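Local coordinates for long form D7clu1 salivary protein (Culex quinquefasciatus, PDB 6V4C) that binds and sequesters ADP, ATP and related adenine nucleotides in the host, inhibiting platelet aggregation and so easing mosquito blood feeding, at residues 11-16 against 264-269; 34-39 against 113-118; 71-76 against 82-87; 238-243 against 250-255. All coordinates share one frame; numbering follows the deposited sequence.

How the interactions relate
Interaction 1 joins helix 8-22 to the loop after helix 249-263 and holds one side of the ADP pocket, its centre about 6 Å from the centre of the chain. Interaction 2, its centre 19 Å away, touches it directly: Trp36 NE1 lies 3.1 Å from Glu15 OE1, a probable hydrogen bond, and the Trp36 side chain comes within about 9 Å of ADP. Interaction 3, centred 18 Å from interaction 2, meets it through packing of Asn118 against Lys86. These two share a side of the chain's centre, whereas interaction 4 lies on the opposite side, 40 Å from interaction 2 between centres. Along the chain, interaction 1 encloses the other three.

Interaction 1 (11-16 against 264-269); sequences VAFEEA and ENYSYR. With ADP (adenosine-5'-diphosphate), chain B.
The ADP pocket of this D7 protein is bounded here by helix 8-22 and the loop 264-269, and its central element is the side chain of Tyr266, whose ring meets Phe13 and whose CB meets Ala16 of the helix. Phe13 and Tyr266 form an edge-to-face (T-shaped) pair: the edge of Phe13 points at the face of Tyr266, with ring planes at 87° and Phe13 CD2 3.9 Å from Tyr266 CZ. Phe13 gets there with CG anti to its backbone N (chi1 -174°). Over the opposite face of Tyr266 lies the adenine, whose C2 sits 3.3 Å above the centre of the ring, so the tyrosine is held between a phenyl edge and the base. Ala16 CB packs 3.7 Å from Tyr266 CB, while Ala12 CB touches the base itself, 3.5 Å from ADP C8.

Polar contacts fix the nucleotide along the loop. The backbone N of Tyr266 donates to ADP N3 at 3.0 Å (N-H...acceptor angle 157°), reading the base through the main chain. Asn265 divides its amide: ND2 makes a weak bond to ADP O5', and OD1 accepts from Ser267 N at 3.1 Å in the carbonyl plane, closing an Asx turn. Ser267 OG approaches the ribose O3' implausibly closely, so the exact geometry there is doubtful. The phenol OH of Tyr266 bonds to Glu9, which fixes the far end of the ring, and Tyr137, Lys144 and Arg133 add further bonds to ADP. Asn265, Tyr266 and Ser267, all experimentally established ADP-binding residues, thus complete the nucleotide pocket where helix 8-22 meets the loop.

Interaction 2 (34-39 against 113-118); sequences MKWSLA and QVNNAN
Van der Waals packing of Asn115 against Trp36 and Leu38 makes up most of this contact, and no hydrogen bond crosses between 34-39 and 113-118. Asn115 reaches from helix 104-117 toward the loop, its amide swung to the side opposite its own main-chain nitrogen (chi1 -172°). There OD1 lies at the edge of the indole, near its plane, 3.9 Å from Trp36 CE3. The amide plane is turned 72° from the ring, so the two flat groups meet steeply and are not stacked. On the same amide, ND2 rests 3.7 Å from the methyl Leu38 CD2.

A longer polar approach adds little: Trp36 O is 3.8 Å from Asn115 ND2. The indole N-H turns instead to helix 8-22, where Trp36 NE1 donates to Glu15 OE1. Leu122 of helix 121-125 packs on both Trp36 and Asn115, and Leu52 of helix 45-55 also meets the indole.

In the backbone, the chain turns at Trp36. This is the first residue past helix 27-34 to leave helical phi/psi, with positive phi (58°) and two bonds back into the last helical turn. The contact therefore joins a helix-ending Schellman motif to helix 104-117 within the all-helical, odorant-binding-protein-like N-terminal part of the chain.

Interaction 3 (71-76 against 82-87); sequences QQYEAY and VDQTKG
The phenol oxygen Tyr73 OH donates to the main-chain Val82 O at 2.7 Å, the shortest polar bond between helix 66-75 and the start of helix 84-94. The hydroxyl approaches from above the carbonyl plane, 37° out of it. Tyr73 extends its ring across to the other segment, and one face receives the main chain of Gly87: its CA stands 4.0 Å from the centroid of the Tyr73 ring and 10° off the ring normal, a CH-pi contact. With no side chain on Gly87, its CA comes directly over the ring. At the ring's rim, Tyr73 CE1 packs 3.8 Å from Val82 CB.

A second bridge lies at the more exposed side. Gln84 NE2 donates to Glu74 OE2 at 2.8 Å, bent to 142° at the hydrogen, and the acceptor is tilted out of the amide plane. The same NE2 also makes a weak bond to Asp88.

Ile125 of helix 121-125 packs on Tyr73. Asp83 occupies the N-cap position of helix 84-94. The contact thus packs helix 66-75 against the N-terminus of helix 84-94, across the short link containing helix 77-80, in the N-terminal PBP/GOBP-family part of the all-helical chain.

Interaction 4 (238-243 against 250-255); sequences DYYKCI and QLFMKV
Trans chi1 torsions in Phe252 (-173°) and Tyr240 (-178°) carry the two rings toward one another between helices 235-247 and 249-263. The result is an edge-to-face pair in which the Phe252 edge meets the face of Tyr240. Their centroids are 5.0 Å apart and the planes stand at 72°, well short of parallel. Phe252 CZ lies 3.6 Å above the Tyr240 plane, displaced toward the rim, and Phe252 CE2 comes 3.5 Å from Tyr240 OH.

Another part of the Phe252 edge meets Ile243, whose branch methyl CG2 lies near the phenyl plane, 3.7 Å from Phe252 CE1. Thus the phenyl is wedged between one aromatic face and one aliphatic branch of the preceding helix. Tyr244 also meets Phe252, and Phe180 makes a further edge-to-face pair with Tyr240, while Ile205 and Leu225 pack on Ile243.

The Tyr240 hydroxyl is satisfied by Gly173 O, and the helix bearing it is tied to Cys228 by the Cys242 disulfide. The absence of any hydrogen bond or ion pair between the two segments is consistent with cohesion mainly by dispersion, with a probable electrostatic share from the edge-to-face rings, the tyrosine's polar end being spent on a different part of the fold.

Interaction 1 (11-16 against 264-269)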
# COMPACT_ATOMS: atom_id res chain seq x y z
N VAL A 11 -1.53 -4.09 -5.39
CA VAL A 11 -2.14 -3.08 -6.26
C VAL A 11 -3.01 -2.16 -5.48
O VAL A 11 -2.93 -1.09 -5.67
CB VAL A 11 -2.86 -3.72 -7.43
CG1 VAL A 11 -3.50 -2.71 -8.28
CG2 VAL A 11 -2.03 -4.69 -8.16
N ALA A 12 -3.77 -2.69 -4.54
CA ALA A 12 -4.63 -1.82 -3.74
C ALA A 12 -3.82 -0.84 -2.90
O ALA A 12 -4.20 0.32 -2.75
CB ALA A 12 -5.55 -2.67 -2.85
N PHE A 13 -2.68 -1.30 -2.36
CA PHE A 13 -1.81 -0.39 -1.63
C PHE A 13 -1.31 0.74 -2.53
O PHE A 13 -1.33 1.91 -2.13
CB PHE A 13 -0.62 -1.15 -1.04
CG PHE A 13 0.26 -0.31 -0.15
CD1 PHE A 13 1.32 0.41 -0.68
CD2 PHE A 13 0.03 -0.25 1.22
CE1 PHE A 13 2.13 1.18 0.13
CE2 PHE A 13 0.84 0.52 2.03
CZ PHE A 13 1.89 1.24 1.49
N GLU A 14 -0.85 0.41 -3.73
CA GLU A 14 -0.30 1.43 -4.61
C GLU A 14 -1.39 2.36 -5.14
O GLU A 14 -1.18 3.57 -5.26
CB GLU A 14 0.48 0.79 -5.76
CG GLU A 14 1.66 -0.07 -5.31
CD GLU A 14 2.75 0.73 -4.61
OE1 GLU A 14 2.83 1.96 -4.82
OE2 GLU A 14 3.53 0.12 -3.85
N GLU A 15 -2.57 1.81 -5.46
CA GLU A 15 -3.67 2.65 -5.93
C GLU A 15 -4.07 3.68 -4.88
O GLU A 15 -4.24 4.86 -5.19
CB GLU A 15 -4.87 1.79 -6.32
CG GLU A 15 -6.06 2.61 -6.81
CD GLU A 15 -7.37 1.82 -6.82
OE1 GLU A 15 -7.89 1.55 -7.92
OE2 GLU A 15 -7.86 1.48 -5.72
N ALA A 16 -4.21 3.23 -3.63
CA ALA A 16 -4.62 4.14 -2.56
C ALA A 16 -3.58 5.23 -2.34
O ALA A 16 -3.92 6.39 -2.07
CB ALA A 16 -4.85 3.35 -1.27
N GLU A 264 -6.49 -1.84 7.53
CA GLU A 264 -7.60 -2.76 7.31
C GLU A 264 -8.31 -2.46 6.00
O GLU A 264 -8.89 -3.37 5.39
CB GLU A 264 -8.58 -2.70 8.49
CG GLU A 264 -7.99 -3.17 9.80
CD GLU A 264 -9.04 -3.43 10.86
OE1 GLU A 264 -10.23 -3.11 10.61
OE2 GLU A 264 -8.69 -3.95 11.94
N ASN A 265 -8.27 -1.21 5.54
CA ASN A 265 -8.86 -0.83 4.26
C ASN A 265 -8.11 0.40 3.78
O ASN A 265 -8.28 1.49 4.33
CB ASN A 265 -10.35 -0.53 4.42
CG ASN A 265 -11.05 -0.33 3.09
OD1 ASN A 265 -10.54 0.35 2.20
ND2 ASN A 265 -12.23 -0.93 2.94
N TYR A 266 -7.29 0.22 2.74
CA TYR A 266 -6.36 1.27 2.32
C TYR A 266 -7.06 2.54 1.84
O TYR A 266 -6.42 3.59 1.76
CB TYR A 266 -5.41 0.74 1.25
CG TYR A 266 -4.52 -0.38 1.72
CD1 TYR A 266 -3.99 -0.38 3.01
CD2 TYR A 266 -4.20 -1.45 0.89
CE1 TYR A 266 -3.17 -1.41 3.45
CE2 TYR A 266 -3.39 -2.48 1.32
CZ TYR A 266 -2.88 -2.46 2.60
OH TYR A 266 -2.07 -3.48 3.04
N SER A 267 -8.35 2.47 1.52
CA SER A 267 -9.12 3.64 1.10
C SER A 267 -9.66 4.45 2.27
O SER A 267 -10.47 5.35 2.06
CB SER A 267 -10.30 3.20 0.22
OG SER A 267 -9.87 2.35 -0.82
N TYR A 268 -9.20 4.15 3.49
CA TYR A 268 -9.77 4.73 4.71
C TYR A 268 -9.80 6.25 4.65
O TYR A 268 -10.86 6.87 4.84
CB TYR A 268 -8.96 4.24 5.91
CG TYR A 268 -9.55 4.56 7.27
CD1 TYR A 268 -10.52 3.73 7.83
CD2 TYR A 268 -9.12 5.66 8.00
CE1 TYR A 268 -11.05 4.01 9.08
CE2 TYR A 268 -9.64 5.93 9.25
CZ TYR A 268 -10.61 5.11 9.79
OH TYR A 268 -11.14 5.38 11.03
N ARG A 269 -8.66 6.88 4.37
CA ARG A 269 -8.59 8.34 4.39
C ARG A 269 -9.30 8.99 3.20
O ARG A 269 -9.48 10.21 3.21
CB ARG A 269 -7.14 8.80 4.44
CG ARG A 269 -6.45 8.48 5.75
CD ARG A 269 -4.98 8.84 5.69
NE ARG A 269 -4.76 10.28 5.74
CZ ARG A 269 -3.63 10.87 5.36
NH1 ARG A 269 -2.62 10.14 4.88
NH2 ARG A 269 -3.50 12.18 5.44
PB ADP B . -15.51 -3.22 -2.53
O1B ADP B . -16.24 -4.39 -2.43
O2B ADP B . -16.30 -2.05 -2.65
O3B ADP B . -14.59 -3.29 -3.54
PA ADP B . -15.08 -1.69 -0.10
O1A ADP B . -15.99 -1.85 1.07
O2A ADP B . -15.46 -0.56 -0.85
O3A ADP B . -15.05 -2.92 -1.03
O5' ADP B . -13.56 -1.71 0.01
C5' ADP B . -12.72 -1.69 -1.13
C4' ADP B . -11.34 -1.18 -0.80
O4' ADP B . -10.50 -2.20 -0.31
C3' ADP B . -10.47 -0.72 -1.94
O3' ADP B . -10.71 0.60 -2.30
C2' ADP B . -9.03 -0.97 -1.50
O2' ADP B . -8.44 0.19 -1.09
C1' ADP B . -9.21 -1.78 -0.25
N9 ADP B . -8.38 -2.94 -0.15
C8 ADP B . -8.32 -3.91 -1.04
N7 ADP B . -7.55 -4.86 -0.72
C5 ADP B . -7.04 -4.51 0.47
C6 ADP B . -6.14 -5.11 1.35
N6 ADP B . -5.56 -6.24 1.15
N1 ADP B . -5.84 -4.47 2.46
C2 ADP B . -6.38 -3.32 2.68
N3 ADP B . -7.23 -2.68 1.96
C4 ADP B . -7.54 -3.31 0.85

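Interaction 2 (34-39 against 113-118)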
# COMPACT_ATOMS: atom_id res chain seq x y z
N MET A 34 -11.87 5.37 -7.59
CA MET A 34 -12.07 4.01 -7.10
C MET A 34 -12.93 3.20 -8.06
O MET A 34 -12.70 2.00 -8.26
CB MET A 34 -12.71 4.03 -5.71
CG MET A 34 -11.94 4.83 -4.68
SD MET A 34 -12.62 4.67 -3.02
CE MET A 34 -12.30 6.30 -2.36
N LYS A 35 -13.94 3.84 -8.66
CA LYS A 35 -14.76 3.21 -9.69
C LYS A 35 -14.07 3.17 -11.04
O LYS A 35 -14.67 2.67 -12.00
CB LYS A 35 -16.10 3.94 -9.81
CG LYS A 35 -16.95 3.91 -8.55
N TRP A 36 -12.85 3.69 -11.15
CA TRP A 36 -12.11 3.74 -12.41
C TRP A 36 -12.87 4.52 -13.48
O TRP A 36 -12.87 4.16 -14.66
CB TRP A 36 -11.68 2.36 -12.90
CG TRP A 36 -10.35 1.92 -12.35
CD1 TRP A 36 -9.98 1.88 -11.04
CD2 TRP A 36 -9.23 1.45 -13.10
NE1 TRP A 36 -8.69 1.42 -10.93
CE2 TRP A 36 -8.21 1.15 -12.18
CE3 TRP A 36 -8.98 1.26 -14.47
CZ2 TRP A 36 -6.96 0.66 -12.57
CZ3 TRP A 36 -7.74 0.78 -14.85
CH2 TRP A 36 -6.75 0.49 -13.91
N SER A 37 -13.52 5.61 -13.06
CA SER A 37 -14.15 6.55 -13.99
C SER A 37 -13.13 7.65 -14.29
O SER A 37 -13.23 8.78 -13.80
CB SER A 37 -15.44 7.10 -13.41
N LEU A 38 -12.13 7.29 -15.09
CA LEU A 38 -11.04 8.20 -15.43
C LEU A 38 -11.46 9.02 -16.65
O LEU A 38 -11.60 8.48 -17.75
CB LEU A 38 -9.76 7.42 -15.72
CG LEU A 38 -9.16 6.57 -14.60
CD1 LEU A 38 -9.44 7.17 -13.23
CD2 LEU A 38 -9.64 5.13 -14.69
N ALA A 39 -11.66 10.32 -16.45
CA ALA A 39 -12.12 11.21 -17.51
C ALA A 39 -11.23 12.45 -17.52
O ALA A 39 -11.21 13.22 -16.56
N GLN A 113 -8.15 6.45 -23.15
CA GLN A 113 -8.65 6.00 -24.45
C GLN A 113 -8.74 4.48 -24.50
O GLN A 113 -9.75 3.91 -24.94
CB GLN A 113 -7.75 6.54 -25.56
CG GLN A 113 -8.50 7.03 -26.79
CD GLN A 113 -8.39 6.09 -27.96
OE1 GLN A 113 -7.60 5.15 -27.95
NE2 GLN A 113 -9.19 6.33 -29.00
N VAL A 114 -7.69 3.79 -24.04
CA VAL A 114 -7.69 2.33 -24.07
C VAL A 114 -8.65 1.77 -23.02
O VAL A 114 -9.33 0.77 -23.26
CB VAL A 114 -6.26 1.79 -23.90
CG1 VAL A 114 -6.27 0.27 -23.77
CG2 VAL A 114 -5.39 2.22 -25.07
N ASN A 115 -8.73 2.42 -21.86
CA ASN A 115 -9.59 1.91 -20.79
C ASN A 115 -11.06 1.93 -21.20
O ASN A 115 -11.80 1.00 -20.91
CB ASN A 115 -9.38 2.71 -19.50
CG ASN A 115 -10.10 2.10 -18.31
OD1 ASN A 115 -10.11 0.88 -18.14
ND2 ASN A 115 -10.72 2.94 -17.49
N ASN A 116 -11.49 2.99 -21.89
CA ASN A 116 -12.88 3.09 -22.31
C ASN A 116 -13.23 2.11 -23.41
O ASN A 116 -14.41 1.76 -23.56
CB ASN A 116 -13.20 4.53 -22.73
CG ASN A 116 -13.05 5.52 -21.58
OD1 ASN A 116 -12.60 5.16 -20.50
ND2 ASN A 116 -13.42 6.77 -21.83
N ALA A 117 -12.25 1.66 -24.19
CA ALA A 117 -12.49 0.68 -25.24
C ALA A 117 -12.55 -0.75 -24.72
O ALA A 117 -13.02 -1.64 -25.44
CB ALA A 117 -11.41 0.78 -26.32
N ASN A 118 -12.09 -0.99 -23.49
CA ASN A 118 -12.12 -2.31 -22.87
C ASN A 118 -12.48 -2.13 -21.39
O ASN A 118 -11.73 -2.49 -20.49
CB ASN A 118 -10.78 -3.02 -23.01
CG ASN A 118 -10.26 -3.01 -24.44
OD1 ASN A 118 -9.63 -2.04 -24.87
ND2 ASN A 118 -10.50 -4.09 -25.17

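Interaction 3 (71-76 against 82-87)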
# COMPACT_ATOMS: atom_id res chain seq x y z
N GLN A 71 3.09 -9.85 -18.35
CA GLN A 71 3.51 -10.60 -17.17
C GLN A 71 2.45 -10.54 -16.07
O GLN A 71 2.18 -11.54 -15.40
CB GLN A 71 4.85 -10.08 -16.66
CG GLN A 71 5.95 -11.13 -16.63
CD GLN A 71 7.21 -10.62 -15.95
OE1 GLN A 71 7.62 -9.48 -16.16
NE2 GLN A 71 7.81 -11.47 -15.12
N GLN A 72 1.83 -9.37 -15.88
CA GLN A 72 0.77 -9.24 -14.89
C GLN A 72 -0.43 -10.10 -15.26
O GLN A 72 -1.04 -10.73 -14.40
CB GLN A 72 0.36 -7.78 -14.73
CG GLN A 72 -0.76 -7.55 -13.72
CD GLN A 72 -0.32 -7.81 -12.29
OE1 GLN A 72 0.85 -7.67 -11.95
NE2 GLN A 72 -1.27 -8.18 -11.44
N TYR A 73 -0.79 -10.12 -16.55
CA TYR A 73 -1.90 -10.96 -16.98
C TYR A 73 -1.58 -12.44 -16.77
O TYR A 73 -2.42 -13.20 -16.27
CB TYR A 73 -2.24 -10.70 -18.45
CG TYR A 73 -3.17 -11.76 -19.01
CD1 TYR A 73 -4.53 -11.70 -18.76
CD2 TYR A 73 -2.68 -12.82 -19.76
CE1 TYR A 73 -5.38 -12.67 -19.25
CE2 TYR A 73 -3.53 -13.80 -20.24
CZ TYR A 73 -4.88 -13.72 -19.99
OH TYR A 73 -5.73 -14.68 -20.47
N GLU A 74 -0.37 -12.86 -17.16
CA GLU A 74 -0.01 -14.27 -17.06
C GLU A 74 0.03 -14.75 -15.61
O GLU A 74 -0.25 -15.92 -15.34
CB GLU A 74 1.34 -14.51 -17.72
CG GLU A 74 1.32 -14.37 -19.23
CD GLU A 74 0.50 -15.45 -19.91
OE1 GLU A 74 0.61 -16.63 -19.50
OE2 GLU A 74 -0.25 -15.13 -20.85
N ALA A 75 0.35 -13.85 -14.68
CA ALA A 75 0.52 -14.27 -13.29
C ALA A 75 -0.79 -14.69 -12.65
O ALA A 75 -0.79 -15.47 -11.69
CB ALA A 75 1.18 -13.15 -12.49
N TYR A 76 -1.92 -14.20 -13.15
CA TYR A 76 -3.22 -14.46 -12.54
C TYR A 76 -4.28 -14.79 -13.59
O TYR A 76 -5.45 -14.44 -13.43
CB TYR A 76 -3.67 -13.30 -11.67
CG TYR A 76 -2.70 -12.96 -10.57
CD1 TYR A 76 -2.78 -13.57 -9.33
CD2 TYR A 76 -1.68 -12.03 -10.77
CE1 TYR A 76 -1.88 -13.28 -8.32
CE2 TYR A 76 -0.78 -11.73 -9.78
CZ TYR A 76 -0.88 -12.35 -8.55
OH TYR A 76 0.02 -12.05 -7.55
N VAL A 82 -10.06 -13.08 -17.87
CA VAL A 82 -9.82 -12.44 -19.16
C VAL A 82 -9.21 -13.48 -20.10
O VAL A 82 -8.29 -14.20 -19.71
CB VAL A 82 -8.89 -11.22 -19.01
CG1 VAL A 82 -8.65 -10.57 -20.37
CG2 VAL A 82 -9.47 -10.22 -18.03
N ASP A 83 -9.74 -13.54 -21.32
CA ASP A 83 -9.24 -14.49 -22.30
C ASP A 83 -7.84 -14.11 -22.76
O ASP A 83 -7.46 -12.94 -22.80
CB ASP A 83 -10.17 -14.55 -23.51
CG ASP A 83 -11.08 -13.34 -23.61
OD1 ASP A 83 -11.86 -13.10 -22.66
OD2 ASP A 83 -11.02 -12.63 -24.64
N GLN A 84 -7.06 -15.14 -23.12
CA GLN A 84 -5.70 -14.92 -23.62
C GLN A 84 -5.68 -13.97 -24.80
O GLN A 84 -4.72 -13.20 -24.96
CB GLN A 84 -5.06 -16.26 -24.00
CG GLN A 84 -3.59 -16.17 -24.41
CD GLN A 84 -2.63 -16.45 -23.26
OE1 GLN A 84 -2.88 -17.33 -22.44
NE2 GLN A 84 -1.53 -15.71 -23.22
N THR A 85 -6.73 -13.98 -25.63
CA THR A 85 -6.81 -13.05 -26.75
C THR A 85 -6.87 -11.61 -26.25
O THR A 85 -6.08 -10.76 -26.68
CB THR A 85 -8.02 -13.39 -27.62
OG1 THR A 85 -7.82 -14.65 -28.26
CG2 THR A 85 -8.24 -12.31 -28.67
N LYS A 86 -7.81 -11.32 -25.35
CA LYS A 86 -7.95 -9.96 -24.83
C LYS A 86 -6.74 -9.55 -24.00
O LYS A 86 -6.37 -8.37 -24.00
CB LYS A 86 -9.23 -9.84 -24.01
CG LYS A 86 -9.60 -8.42 -23.59
CD LYS A 86 -10.59 -7.79 -24.56
N GLY A 87 -6.12 -10.50 -23.30
CA GLY A 87 -4.95 -10.21 -22.50
C GLY A 87 -3.80 -9.65 -23.31
O GLY A 87 -3.34 -8.52 -23.06

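Interaction 4 (238-243 against 250-255)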
# COMPACT_ATOMS: atom_id res chain seq x y z
N ASP A 238 16.05 -3.92 13.79
CA ASP A 238 17.02 -2.93 14.26
C ASP A 238 16.64 -1.53 13.80
O ASP A 238 16.71 -0.58 14.59
CB ASP A 238 18.43 -3.31 13.79
CG ASP A 238 18.90 -4.63 14.36
OD1 ASP A 238 18.43 -5.02 15.45
OD2 ASP A 238 19.74 -5.29 13.72
N TYR A 239 16.25 -1.37 12.54
CA TYR A 239 15.80 -0.06 12.07
C TYR A 239 14.50 0.35 12.76
O TYR A 239 14.33 1.52 13.11
CB TYR A 239 15.63 -0.07 10.55
CG TYR A 239 16.94 0.05 9.80
CD1 TYR A 239 17.65 1.25 9.80
CD2 TYR A 239 17.45 -1.01 9.07
CE1 TYR A 239 18.85 1.37 9.11
CE2 TYR A 239 18.64 -0.89 8.37
CZ TYR A 239 19.34 0.30 8.40
OH TYR A 239 20.52 0.43 7.71
N TYR A 240 13.59 -0.60 12.94
CA TYR A 240 12.36 -0.35 13.70
C TYR A 240 12.69 0.21 15.07
O TYR A 240 12.12 1.23 15.50
CB TYR A 240 11.59 -1.67 13.80
CG TYR A 240 10.26 -1.64 14.51
CD1 TYR A 240 10.18 -1.62 15.90
CD2 TYR A 240 9.07 -1.71 13.79
CE1 TYR A 240 8.97 -1.62 16.54
CE2 TYR A 240 7.84 -1.72 14.44
CZ TYR A 240 7.80 -1.67 15.81
OH TYR A 240 6.59 -1.68 16.47
N LYS A 241 13.62 -0.42 15.78
CA LYS A 241 14.00 0.07 17.11
C LYS A 241 14.70 1.42 17.03
O LYS A 241 14.54 2.25 17.93
CB LYS A 241 14.87 -0.96 17.83
CG LYS A 241 15.09 -0.67 19.31
CD LYS A 241 13.78 -0.30 20.00
CE LYS A 241 13.85 -0.48 21.51
NZ LYS A 241 14.90 0.35 22.16
N CYS A 242 15.48 1.65 15.97
CA CYS A 242 16.14 2.94 15.81
C CYS A 242 15.12 4.07 15.64
O CYS A 242 15.26 5.14 16.23
CB CYS A 242 17.11 2.88 14.63
SG CYS A 242 18.68 2.00 15.00
N ILE A 243 14.07 3.83 14.85
CA ILE A 243 13.00 4.82 14.70
C ILE A 243 12.24 4.99 16.01
O ILE A 243 11.90 6.11 16.42
CB ILE A 243 12.06 4.40 13.55
CG1 ILE A 243 12.84 4.25 12.25
CG2 ILE A 243 10.92 5.40 13.41
CD1 ILE A 243 12.15 3.38 11.23
N GLN A 250 5.84 7.36 22.73
CA GLN A 250 4.54 8.01 22.61
C GLN A 250 4.24 8.40 21.16
O GLN A 250 3.18 8.06 20.62
CB GLN A 250 4.48 9.23 23.52
CG GLN A 250 3.33 9.20 24.51
CD GLN A 250 3.33 7.96 25.40
OE1 GLN A 250 2.28 7.38 25.67
NE2 GLN A 250 4.52 7.56 25.86
N LEU A 251 5.18 9.09 20.51
CA LEU A 251 4.96 9.48 19.12
C LEU A 251 4.97 8.27 18.20
O LEU A 251 4.14 8.18 17.28
CB LEU A 251 6.00 10.50 18.69
CG LEU A 251 5.90 10.98 17.25
CD1 LEU A 251 4.51 11.55 16.98
CD2 LEU A 251 6.97 12.02 16.96
N PHE A 252 5.89 7.34 18.43
CA PHE A 252 5.99 6.15 17.58
C PHE A 252 4.69 5.37 17.57
O PHE A 252 4.19 4.98 16.50
CB PHE A 252 7.15 5.27 18.06
CG PHE A 252 7.45 4.11 17.15
CD1 PHE A 252 8.35 4.23 16.11
CD2 PHE A 252 6.83 2.88 17.35
CE1 PHE A 252 8.64 3.16 15.28
CE2 PHE A 252 7.11 1.81 16.52
CZ PHE A 252 8.02 1.95 15.48
N MET A 253 4.11 5.14 18.75
CA MET A 253 2.86 4.38 18.82
C MET A 253 1.69 5.15 18.25
O MET A 253 0.78 4.55 17.67
CB MET A 253 2.58 3.95 20.26
CG MET A 253 3.55 2.92 20.78
SD MET A 253 3.87 1.65 19.53
CE MET A 253 2.28 0.83 19.45
N LYS A 254 1.67 6.47 18.42
CA LYS A 254 0.65 7.29 17.78
C LYS A 254 0.69 7.11 16.26
O LYS A 254 -0.36 7.01 15.62
CB LYS A 254 0.85 8.75 18.16
CG LYS A 254 -0.20 9.70 17.58
CD LYS A 254 0.13 11.14 17.94
CE LYS A 254 -0.86 12.11 17.30
NZ LYS A 254 -0.55 13.52 17.66
N VAL A 255 1.89 7.07 15.68
CA VAL A 255 2.02 6.83 14.24
C VAL A 255 1.56 5.42 13.90
O VAL A 255 0.77 5.21 12.97
CB VAL A 255 3.47 7.07 13.79
CG1 VAL A 255 3.67 6.57 12.37
CG2 VAL A 255 3.82 8.55 13.89